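PDB 5IKY: oxalate biosynthetic component 1 from Burkholderia thailandensis, which produces oxalate as a bifunctional enzyme that joins a serine hydrolase activity to an additional lyase activity in quorum sensing-dependent oxalogenesis. Local coordinates for residues Ala576-Ser581 and Arg601-Thr606; Glu594-Ala599 and Pro631-Phe636; Phe636-Leu641 and Tyr646-Tyr651; Gln678-Pro681 and Leu687-Leu690. All blocks are in the same frame, centred on the assembly; numbering follows the deposited sequence.

Contact 1 (Ala576-Ser581 and Arg601-Thr606); sequences AAHLAS and RSFGIT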
loop_
_atom_site.group_PDB
_atom_site.type_symbol
_atom_site.label_atom_id
_atom_site.label_comp_id
_atom_site.label_asym_id
_atom_site.label_seq_id
_atom_site.Cartn_x
_atom_site.Cartn_y
_atom_site.Cartn_z
ATOM N N ALA A 576 9.730 23.350 13.142
ATOM C CA ALA A 576 9.661 24.791 13.350
ATOM C C ALA A 576 10.758 25.518 12.578
ATOM O O ALA A 576 10.519 26.571 11.988
ATOM C CB ALA A 576 9.754 25.116 14.834
ATOM N N ALA A 577 11.960 24.950 12.586
ATOM C CA ALA A 577 13.092 25.549 11.888
ATOM C C ALA A 577 12.880 25.524 10.378
ATOM O O ALA A 577 13.210 26.483 9.679
ATOM C CB ALA A 577 14.380 24.833 12.255
ATOM N N HIS A 578 12.326 24.423 9.880
ATOM C CA HIS A 578 12.052 24.287 8.455
ATOM C C HIS A 578 10.995 25.286 7.991
ATOM O O HIS A 578 11.071 25.809 6.879
ATOM C CB HIS A 578 11.602 22.865 8.126
ATOM C CG HIS A 578 11.251 22.663 6.684
ATOM N ND1 HIS A 578 9.965 22.407 6.260
ATOM C CD2 HIS A 578 12.019 22.682 5.568
ATOM C CE1 HIS A 578 9.956 22.273 4.946
ATOM N NE2 HIS A 578 11.190 22.436 4.502
ATOM N N LEU A 579 10.012 25.546 8.848
ATOM C CA LEU A 579 8.954 26.502 8.530
ATOM C C LEU A 579 9.457 27.938 8.631
ATOM O O LEU A 579 8.921 28.839 7.985
ATOM C CB LEU A 579 7.750 26.304 9.454
ATOM C CG LEU A 579 6.969 24.998 9.296
ATOM C CD1 LEU A 579 5.807 24.953 10.277
ATOM C CD2 LEU A 579 6.481 24.827 7.865
ATOM N N ALA A 580 10.488 28.145 9.443
ATOM C CA ALA A 580 11.072 29.470 9.613
ATOM C C ALA A 580 12.217 29.698 8.629
ATOM O O ALA A 580 13.067 30.566 8.838
ATOM C CB ALA A 580 11.553 29.655 11.042
ATOM N N SER A 581 12.236 28.908 7.560
ATOM C CA SER A 581 13.227 29.062 6.502
ATOM C C SER A 581 12.571 29.646 5.255
ATOM O O SER A 581 12.028 28.913 4.426
ATOM C CB SER A 581 13.888 27.720 6.181
ATOM N N ARG A 601 3.386 16.632 7.420
ATOM C CA ARG A 601 3.266 15.219 7.064
ATOM C C ARG A 601 4.627 14.555 6.882
ATOM O O ARG A 601 4.817 13.400 7.261
ATOM C CB ARG A 601 2.438 15.051 5.785
ATOM C CG ARG A 601 0.956 14.797 6.026
ATOM C CD ARG A 601 0.239 14.386 4.746
ATOM N NE ARG A 601 0.159 15.476 3.777
ATOM C CZ ARG A 601 -0.897 16.273 3.635
ATOM N NH1 ARG A 601 -1.965 16.103 4.403
ATOM N NH2 ARG A 601 -0.888 17.239 2.726
ATOM N N SER A 602 5.571 15.292 6.305
ATOM C CA SER A 602 6.901 14.757 6.036
ATOM C C SER A 602 7.702 14.556 7.320
ATOM O O SER A 602 8.566 13.680 7.389
ATOM C CB SER A 602 7.662 15.677 5.080
ATOM O OG SER A 602 7.831 16.967 5.641
ATOM N N PHE A 603 7.416 15.369 8.333
ATOM C CA PHE A 603 8.082 15.240 9.626
ATOM C C PHE A 603 7.358 14.244 10.528
ATOM O O PHE A 603 7.767 14.014 11.666
ATOM C CB PHE A 603 8.181 16.598 10.324
ATOM C CG PHE A 603 9.345 17.436 9.866
ATOM C CD1 PHE A 603 9.240 18.245 8.746
ATOM C CD2 PHE A 603 10.542 17.419 10.562
ATOM C CE1 PHE A 603 10.305 19.019 8.328
ATOM C CE2 PHE A 603 11.612 18.190 10.148
ATOM C CZ PHE A 603 11.493 18.991 9.029
ATOM N N GLY A 604 6.281 13.657 10.015
ATOM C CA GLY A 604 5.534 12.653 10.750
ATOM C C GLY A 604 4.396 13.226 11.571
ATOM O O GLY A 604 3.570 12.486 12.106
ATOM N N ILE A 605 4.351 14.552 11.673
ATOM C CA ILE A 605 3.305 15.231 12.427
ATOM C C ILE A 605 2.055 15.436 11.576
ATOM O O ILE A 605 2.080 16.168 10.591
ATOM C CB ILE A 605 3.788 16.595 12.956
ATOM C CG1 ILE A 605 4.949 16.406 13.934
ATOM C CG2 ILE A 605 2.647 17.344 13.626
ATOM C CD1 ILE A 605 5.454 17.696 14.540
ATOM N N THR A 606 0.961 14.790 11.961
ATOM C CA THR A 606 -0.280 14.886 11.201
ATOM C C THR A 606 -1.243 15.894 11.818
ATOM O O THR A 606 -1.855 15.626 12.852
ATOM C CB THR A 606 -0.985 13.519 11.101
ATOM O OG1 THR A 606 -0.113 12.573 10.470
ATOM C CG2 THR A 606 -2.267 13.640 10.290
#
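The aromatic part of this contact is a single pair, His578 from the end of helix 562-579 and Phe603, at the C-terminal side of helix 592-602. Their ring centroids are 5.8 Å apart and the planes meet at 43°, an oblique meeting. His578 carries its imidazole out beside its own carbonyl carbon, chi1 being 178°, and ND1 comes to 4.0 Å from Phe603 CE1. The apolar part lies at the root of the imidazole, where His578 CB sits 4.0 Å from Phe603 CZ. A third ring, His303, joins from a much earlier part of the chain: it stacks on Phe603 and meets His578 obliquely.

No hydrogen bond crosses between the segments; those at each helix end are local. Ala580 N reaches Ala576 O at 3.0 Å in the last turn of its helix. On the other side, Gly604 N bonds to Arg601 O, and Ser602 OG lies within hydrogen-bonding range of the carbonyls of Thr598 and Ala599, which compete for its one proton. The positive phi of Gly604, with two bonds into the preceding turn, makes this helix end a Schellman motif, beside which two helices of the cap region meet.

Contact 2 (Glu594-Ala599 and Pro631-Phe636); sequences EHVLTA and PQALNF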
loop_
_atom_site.group_PDB
_atom_site.type_symbol
_atom_site.label_atom_id
_atom_site.label_comp_id
_atom_site.label_asym_id
_atom_site.label_seq_id
_atom_site.Cartn_x
_atom_site.Cartn_y
_atom_site.Cartn_z
ATOM N N GLU A 594 -0.971 24.543 2.315
ATOM C CA GLU A 594 -0.455 23.436 1.521
ATOM C C GLU A 594 1.027 23.217 1.804
ATOM O O GLU A 594 1.512 22.087 1.784
ATOM C CB GLU A 594 -0.678 23.692 0.029
ATOM N N HIS A 595 1.741 24.306 2.072
ATOM C CA HIS A 595 3.157 24.226 2.407
ATOM C C HIS A 595 3.345 23.647 3.804
ATOM O O HIS A 595 4.175 22.762 4.013
ATOM C CB HIS A 595 3.817 25.604 2.315
ATOM C CG HIS A 595 5.283 25.591 2.620
ATOM N ND1 HIS A 595 6.195 24.886 1.862
ATOM C CD2 HIS A 595 5.996 26.193 3.601
ATOM C CE1 HIS A 595 7.404 25.055 2.363
ATOM N NE2 HIS A 595 7.312 25.844 3.419
ATOM N N VAL A 596 2.564 24.153 4.754
ATOM C CA VAL A 596 2.635 23.702 6.139
ATOM C C VAL A 596 2.274 22.225 6.265
ATOM O O VAL A 596 3.017 21.445 6.863
ATOM C CB VAL A 596 1.703 24.533 7.048
ATOM C CG1 VAL A 596 1.546 23.870 8.409
ATOM C CG2 VAL A 596 2.234 25.949 7.198
ATOM N N LEU A 597 1.137 21.846 5.689
ATOM C CA LEU A 597 0.655 20.470 5.756
ATOM C C LEU A 597 1.641 19.472 5.151
ATOM O O LEU A 597 1.817 18.372 5.677
ATOM C CB LEU A 597 -0.700 20.350 5.058
ATOM C CG LEU A 597 -1.896 20.866 5.860
ATOM C CD1 LEU A 597 -3.036 21.266 4.934
ATOM C CD2 LEU A 597 -2.354 19.815 6.859
ATOM N N THR A 598 2.279 19.854 4.049
ATOM C CA THR A 598 3.280 18.999 3.418
ATOM C C THR A 598 4.513 18.865 4.304
ATOM O O THR A 598 5.097 17.787 4.411
ATOM C CB THR A 598 3.707 19.534 2.036
ATOM O OG1 THR A 598 3.852 20.958 2.097
ATOM C CG2 THR A 598 2.668 19.181 0.983
ATOM N N ALA A 599 4.902 19.967 4.936
ATOM C CA ALA A 599 6.031 19.958 5.858
ATOM C C ALA A 599 5.706 19.107 7.079
ATOM O O ALA A 599 6.523 18.306 7.524
ATOM C CB ALA A 599 6.394 21.375 6.274
ATOM N N PRO A 631 -7.056 27.924 7.885
ATOM C CA PRO A 631 -6.527 28.584 9.085
ATOM C C PRO A 631 -5.995 27.604 10.131
ATOM O O PRO A 631 -5.201 28.004 10.983
ATOM C CB PRO A 631 -7.741 29.342 9.628
ATOM C CG PRO A 631 -8.894 28.525 9.193
ATOM C CD PRO A 631 -8.527 28.035 7.823
ATOM N N GLN A 632 -6.441 26.352 10.074
ATOM C CA GLN A 632 -5.912 25.314 10.953
ATOM C C GLN A 632 -4.404 25.214 10.785
ATOM O O GLN A 632 -3.654 25.274 11.758
ATOM C CB GLN A 632 -6.558 23.958 10.661
ATOM C CG GLN A 632 -7.743 23.613 11.545
ATOM C CD GLN A 632 -8.254 22.203 11.298
ATOM O OE1 GLN A 632 -7.550 21.368 10.728
ATOM N NE2 GLN A 632 -9.482 21.934 11.727
ATOM N N ALA A 633 -3.974 25.074 9.534
ATOM C CA ALA A 633 -2.559 24.956 9.208
ATOM C C ALA A 633 -1.804 26.246 9.515
ATOM O O ALA A 633 -0.653 26.209 9.951
ATOM C CB ALA A 633 -2.387 24.579 7.747
ATOM N N LEU A 634 -2.455 27.381 9.288
ATOM C CA LEU A 634 -1.838 28.677 9.541
ATOM C C LEU A 634 -1.569 28.883 11.026
ATOM O O LEU A 634 -0.448 29.204 11.423
ATOM C CB LEU A 634 -2.718 29.808 9.007
ATOM C CG LEU A 634 -2.865 29.875 7.487
ATOM C CD1 LEU A 634 -3.598 31.145 7.073
ATOM C CD2 LEU A 634 -1.502 29.789 6.823
ATOM N N ASN A 635 -2.602 28.698 11.841
ATOM C CA ASN A 635 -2.469 28.841 13.284
ATOM C C ASN A 635 -1.514 27.805 13.865
ATOM O O ASN A 635 -0.821 28.071 14.845
ATOM C CB ASN A 635 -3.834 28.734 13.962
ATOM C CG ASN A 635 -4.729 29.916 13.654
ATOM O OD1 ASN A 635 -4.554 31.002 14.209
ATOM N ND2 ASN A 635 -5.697 29.711 12.769
ATOM N N PHE A 636 -1.485 26.625 13.252
ATOM C CA PHE A 636 -0.554 25.576 13.645
ATOM C C PHE A 636 0.880 26.071 13.516
ATOM O O PHE A 636 1.703 25.862 14.407
ATOM C CB PHE A 636 -0.760 24.323 12.793
ATOM C CG PHE A 636 0.214 23.218 13.091
ATOM C CD1 PHE A 636 -0.016 22.336 14.134
ATOM C CD2 PHE A 636 1.355 23.054 12.322
ATOM C CE1 PHE A 636 0.875 21.317 14.409
ATOM C CE2 PHE A 636 2.251 22.036 12.591
ATOM C CZ PHE A 636 2.010 21.166 13.635
#
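Pro631 O takes two donors from Asn635, the backbone N at 2.8 Å and the side-chain ND2, on the same helical turns from which Ala633 and Phe636 pack on Val596 of helix 592-602. The two donors arrive on opposite faces of the carbonyl plane; ND2 stands well above it, 47° out, and its bond is modelled so short that its exact length is doubtful. The same amide looks away from the helix pair: ND2 also bonds Tyr672 O and OD1 accepts from Val674 N, so Asn635 ties helix 629-641 to the later loop.

The face turned to helix 592-602 is apolar. Val596 is its centre, and CG1, anti to the backbone N (chi1 167°), does most of the touching. It lies 3.6 Å from Ala633 O and 4.1 Å from Ala633 CB, and from the next turn Phe636 brings the CD2 corner of its ring to 4.0 Å from Val596 CG1. Leu597 adds a flanking contact, its CG 4.2 Å from Ala633 CB. With only a methyl at Ala633, the backbones come close: Val596 CA and Ala633 CA are 6.2 Å apart. Ile607 and Leu575 also pack on the Phe636 ring.

No hydrogen bond links the two segments. Their axes approach to 8.9 Å and cross at 68°, a steep helix-helix crossing built around one alanine, as part of the helical core of the cap region.

Contact 3 (Phe636-Leu641 and Tyr646-Tyr651); sequences FARELL and YSIEAY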
loop_
_atom_site.group_PDB
_atom_site.type_symbol
_atom_site.label_atom_id
_atom_site.label_comp_id
_atom_site.label_asym_id
_atom_site.label_seq_id
_atom_site.Cartn_x
_atom_site.Cartn_y
_atom_site.Cartn_z
ATOM N N PHE A 636 -1.485 26.625 13.252
ATOM C CA PHE A 636 -0.554 25.576 13.645
ATOM C C PHE A 636 0.880 26.071 13.516
ATOM O O PHE A 636 1.703 25.862 14.407
ATOM C CB PHE A 636 -0.760 24.323 12.793
ATOM C CG PHE A 636 0.214 23.218 13.091
ATOM C CD1 PHE A 636 -0.016 22.336 14.134
ATOM C CD2 PHE A 636 1.355 23.054 12.322
ATOM C CE1 PHE A 636 0.875 21.317 14.409
ATOM C CE2 PHE A 636 2.251 22.036 12.591
ATOM C CZ PHE A 636 2.010 21.166 13.635
ATOM N N ALA A 637 1.164 26.726 12.396
ATOM C CA ALA A 637 2.480 27.301 12.154
ATOM C C ALA A 637 2.787 28.377 13.190
ATOM O O ALA A 637 3.882 28.417 13.746
ATOM C CB ALA A 637 2.559 27.873 10.751
ATOM N N ARG A 638 1.809 29.243 13.444
ATOM C CA ARG A 638 1.937 30.269 14.471
ATOM C C ARG A 638 2.161 29.632 15.838
ATOM O O ARG A 638 2.932 30.133 16.654
ATOM C CB ARG A 638 0.689 31.153 14.511
ATOM C CG ARG A 638 0.336 31.806 13.185
ATOM C CD ARG A 638 -0.973 32.581 13.285
ATOM N NE ARG A 638 -0.929 33.613 14.319
ATOM C CZ ARG A 638 -1.700 33.624 15.402
ATOM N NH1 ARG A 638 -2.586 32.656 15.601
ATOM N NH2 ARG A 638 -1.589 34.605 16.289
ATOM N N GLU A 639 1.481 28.516 16.069
ATOM C CA GLU A 639 1.530 27.824 17.350
ATOM C C GLU A 639 2.910 27.225 17.614
ATOM O O GLU A 639 3.297 27.020 18.763
ATOM C CB GLU A 639 0.461 26.731 17.389
ATOM C CG GLU A 639 0.081 26.255 18.776
ATOM C CD GLU A 639 -1.091 25.293 18.748
ATOM O OE1 GLU A 639 -1.244 24.566 17.742
ATOM O OE2 GLU A 639 -1.865 25.272 19.726
ATOM N N LEU A 640 3.647 26.954 16.542
ATOM C CA LEU A 640 4.960 26.324 16.651
ATOM C C LEU A 640 6.105 27.334 16.662
ATOM O O LEU A 640 7.135 27.105 17.295
ATOM C CB LEU A 640 5.165 25.332 15.503
ATOM C CG LEU A 640 4.960 23.849 15.825
ATOM C CD1 LEU A 640 3.570 23.598 16.395
ATOM C CD2 LEU A 640 5.200 22.997 14.587
ATOM N N LEU A 641 5.924 28.449 15.961
ATOM C CA LEU A 641 7.000 29.419 15.791
ATOM C C LEU A 641 7.068 30.438 16.927
ATOM O O LEU A 641 8.155 30.836 17.344
ATOM C CB LEU A 641 6.851 30.140 14.450
ATOM C CG LEU A 641 6.903 29.243 13.211
ATOM C CD1 LEU A 641 7.026 30.071 11.944
ATOM C CD2 LEU A 641 8.042 28.243 13.313
ATOM N N TYR A 646 10.454 32.576 16.720
ATOM C CA TYR A 646 10.476 32.777 15.277
ATOM C C TYR A 646 9.418 33.787 14.842
ATOM O O TYR A 646 8.374 33.927 15.480
ATOM C CB TYR A 646 10.259 31.456 14.537
ATOM C CG TYR A 646 11.409 30.482 14.641
ATOM C CD1 TYR A 646 12.675 30.817 14.178
ATOM C CD2 TYR A 646 11.224 29.218 15.185
ATOM C CE1 TYR A 646 13.726 29.924 14.264
ATOM C CE2 TYR A 646 12.269 28.318 15.276
ATOM C CZ TYR A 646 13.516 28.676 14.813
ATOM O OH TYR A 646 14.559 27.782 14.903
ATOM N N SER A 647 9.696 34.488 13.749
ATOM C CA SER A 647 8.746 35.441 13.194
ATOM C C SER A 647 7.548 34.722 12.585
ATOM O O SER A 647 7.702 33.727 11.877
ATOM C CB SER A 647 9.419 36.322 12.139
ATOM O OG SER A 647 8.458 37.042 11.387
ATOM N N ILE A 648 6.354 35.229 12.874
ATOM C CA ILE A 648 5.137 34.716 12.263
ATOM C C ILE A 648 4.526 35.783 11.365
ATOM O O ILE A 648 3.341 35.730 11.040
ATOM C CB ILE A 648 4.104 34.277 13.317
ATOM C CG1 ILE A 648 3.686 35.468 14.182
ATOM C CG2 ILE A 648 4.665 33.154 14.178
ATOM C CD1 ILE A 648 2.521 35.180 15.102
ATOM N N GLU A 649 5.351 36.750 10.971
ATOM C CA GLU A 649 4.903 37.874 10.153
ATOM C C GLU A 649 4.405 37.420 8.784
ATOM O O GLU A 649 3.472 38.004 8.232
ATOM C CB GLU A 649 6.032 38.894 9.985
ATOM N N ALA A 650 5.036 36.384 8.238
ATOM C CA ALA A 650 4.583 35.785 6.988
ATOM C C ALA A 650 3.180 35.230 7.181
ATOM O O ALA A 650 2.284 35.463 6.369
ATOM C CB ALA A 650 5.536 34.692 6.534
ATOM N N TYR A 651 2.999 34.506 8.281
ATOM C CA TYR A 651 1.678 34.050 8.687
ATOM C C TYR A 651 0.902 35.239 9.237
ATOM O O TYR A 651 1.360 36.377 9.131
ATOM C CB TYR A 651 1.787 32.921 9.712
ATOM C CG TYR A 651 2.712 31.817 9.253
ATOM C CD1 TYR A 651 2.291 30.873 8.323
ATOM C CD2 TYR A 651 4.011 31.729 9.733
ATOM C CE1 TYR A 651 3.139 29.868 7.891
ATOM C CE2 TYR A 651 4.864 30.728 9.308
ATOM C CZ TYR A 651 4.424 29.800 8.390
ATOM O OH TYR A 651 5.274 28.803 7.971
#
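Ala637 CB sits over one face of the Tyr651 ring, 3.6 Å from its centroid and 18° off the ring normal, a CH-pi contact. One turn further on, Leu641 CD1 touches the same ring at CE2, 3.5 Å away, its side chain running at about a right angle to the tyrosine. Leu641 CB meets Ile648 CG2 and Tyr646 CB, each at 3.7 Å, while CD2 leans obliquely on the Tyr646 ring. Arg638 passes Tyr651 in the reverse direction, CG 3.9 Å from Tyr651 CB.

The motif here is a reversal at a helix end: helix 629-641 stops, the chain turns, and 646-651 runs back along the last turns. Tyr646 N closes it with a bond to Leu641 O at 2.9 Å, rather bent at 136°.

Further out, Ser647 OG accepts from Glu649 N at 3.1 Å and makes an ST turn around Ile648. The Arg638 chain bends at chi3, and its NE, passing Ile648 CD1, forms a salt bridge to Asp652, with NH1 bonded to Val674 O. Leu579, Leu592 and Val596, from two other helices, pack against the buried Tyr651.

Contact 4 (Gln678-Pro681 and Leu687-Leu690); sequences QFKP and LEYL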
loop_
_atom_site.group_PDB
_atom_site.type_symbol
_atom_site.label_atom_id
_atom_site.label_comp_id
_atom_site.label_asym_id
_atom_site.label_seq_id
_atom_site.Cartn_x
_atom_site.Cartn_y
_atom_site.Cartn_z
ATOM N N GLN A 678 -4.770 30.641 23.824
ATOM C CA GLN A 678 -5.501 29.456 23.390
ATOM C C GLN A 678 -4.553 28.483 22.694
ATOM O O GLN A 678 -4.980 27.452 22.172
ATOM C CB GLN A 678 -6.658 29.832 22.462
ATOM C CG GLN A 678 -7.940 30.209 23.191
ATOM C CD GLN A 678 -8.506 29.062 24.012
ATOM O OE1 GLN A 678 -8.847 28.009 23.475
ATOM N NE2 GLN A 678 -8.610 29.265 25.319
ATOM N N PHE A 679 -3.266 28.823 22.684
ATOM C CA PHE A 679 -2.245 27.936 22.135
ATOM C C PHE A 679 -2.103 26.691 22.997
ATOM O O PHE A 679 -2.112 26.770 24.226
ATOM C CB PHE A 679 -0.889 28.642 22.029
ATOM C CG PHE A 679 -0.770 29.570 20.853
ATOM C CD1 PHE A 679 -1.738 29.592 19.861
ATOM C CD2 PHE A 679 0.323 30.413 20.734
ATOM C CE1 PHE A 679 -1.620 30.447 18.779
ATOM C CE2 PHE A 679 0.446 31.268 19.654
ATOM C CZ PHE A 679 -0.527 31.285 18.675
ATOM N N LYS A 680 -1.971 25.542 22.346
ATOM C CA LYS A 680 -1.764 24.287 23.051
ATOM C C LYS A 680 -0.355 24.229 23.630
ATOM O O LYS A 680 0.619 24.502 22.928
ATOM C CB LYS A 680 -1.998 23.103 22.112
ATOM C CG LYS A 680 -3.395 23.048 21.522
ATOM C CD LYS A 680 -3.488 22.014 20.413
ATOM C CE LYS A 680 -4.888 21.965 19.826
ATOM N NZ LYS A 680 -4.975 21.018 18.680
ATOM N N PRO A 681 -0.242 23.880 24.921
ATOM C CA PRO A 681 1.065 23.660 25.549
ATOM C C PRO A 681 1.790 22.466 24.929
ATOM O O PRO A 681 1.163 21.671 24.229
ATOM C CB PRO A 681 0.713 23.393 27.016
ATOM C CG PRO A 681 -0.700 22.916 26.987
ATOM C CD PRO A 681 -1.352 23.672 25.866
ATOM N N LEU A 687 0.810 14.628 22.981
ATOM C CA LEU A 687 -0.268 13.651 23.085
ATOM C C LEU A 687 -1.009 13.513 21.762
ATOM O O LEU A 687 -1.327 12.403 21.332
ATOM C CB LEU A 687 -1.249 14.045 24.192
ATOM C CG LEU A 687 -0.738 13.958 25.631
ATOM C CD1 LEU A 687 -1.733 14.597 26.585
ATOM C CD2 LEU A 687 -0.475 12.516 26.018
ATOM N N GLU A 688 -1.278 14.648 21.122
ATOM C CA GLU A 688 -1.967 14.663 19.836
ATOM C C GLU A 688 -1.146 13.943 18.776
ATOM O O GLU A 688 -1.693 13.273 17.903
ATOM C CB GLU A 688 -2.256 16.100 19.390
ATOM C CG GLU A 688 -3.374 16.786 20.161
ATOM C CD GLU A 688 -3.778 18.112 19.543
ATOM O OE1 GLU A 688 -3.025 18.627 18.690
ATOM O OE2 GLU A 688 -4.852 18.637 19.910
ATOM N N TYR A 689 0.171 14.088 18.864
ATOM C CA TYR A 689 1.079 13.404 17.957
ATOM C C TYR A 689 1.046 11.895 18.186
ATOM O O TYR A 689 0.925 11.118 17.239
ATOM C CB TYR A 689 2.504 13.941 18.127
ATOM C CG TYR A 689 3.568 13.116 17.436
ATOM C CD1 TYR A 689 3.670 13.101 16.052
ATOM C CD2 TYR A 689 4.477 12.365 18.169
ATOM C CE1 TYR A 689 4.643 12.351 15.416
ATOM C CE2 TYR A 689 5.454 11.614 17.543
ATOM C CZ TYR A 689 5.532 11.612 16.166
ATOM O OH TYR A 689 6.502 10.867 15.539
ATOM N N LEU A 690 1.138 11.490 19.450
ATOM C CA LEU A 690 1.182 10.075 19.807
ATOM C C LEU A 690 -0.042 9.297 19.329
ATOM O O LEU A 690 0.093 8.215 18.762
ATOM C CB LEU A 690 1.332 9.914 21.320
ATOM C CG LEU A 690 2.718 10.201 21.897
ATOM C CD1 LEU A 690 2.687 10.128 23.415
ATOM C CD2 LEU A 690 3.744 9.231 21.331
#
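Lys680 lays the outer end of its chain across the carboxylate of Glu688, the two side chains meeting at about a right angle. NZ is 2.7 Å from Glu688 OE2, which accepts on its syn lone pair, the side facing the other oxygen; a weak second bond runs from NZ to OE1 at 3.1 Å. The lysine therefore straddles both oxygens, though unevenly, and its CE also lies 3.3 Å from OE2.

Both partners are stretched out. Every torsion of Lys680 beyond chi1 is close to 180°, and Glu688 is likewise extended past CG; this is how the charges meet although the two CA atoms are 10.1 Å apart. Pro681 follows the lysine at the N-cap position of helix 682-690, and Glu688 lies on that helix, about two turns on. Lys680 N is hydrogen-bonded to Glu639 OE2 of helix 629-641, and Arg616 and Leu733 pack beside the lysine side chain. Phe610 lies against Glu688.

With both residues partly exposed and so little else shared between the segments, the attachment is essentially electrostatic. Solvent probably screens part of its strength, and the pairing probably keeps both groups charged.

Overall arrangement
All four contacts belong to the cap region, and none is fully buried. Contacts 1 and 2 share helix 592-602, while contacts 2 and 3 share helix 629-641 and Phe636; together they form one packed cluster with centres 9 to 12 Å apart. Its interior chemistry is apolar or aromatic, and contact 1 also meets contact 2 where Ile605 packs on Phe636. Contact 4 is different: a surface ion pair, 15 to 16 Å between centres from each of the others, joined to contact 3 through Glu639 and to contact 1 where Tyr689 packs on Gly604 and Ile605. Contact 3 alone combines hydrophobic packing with a hydrogen bond across its segments.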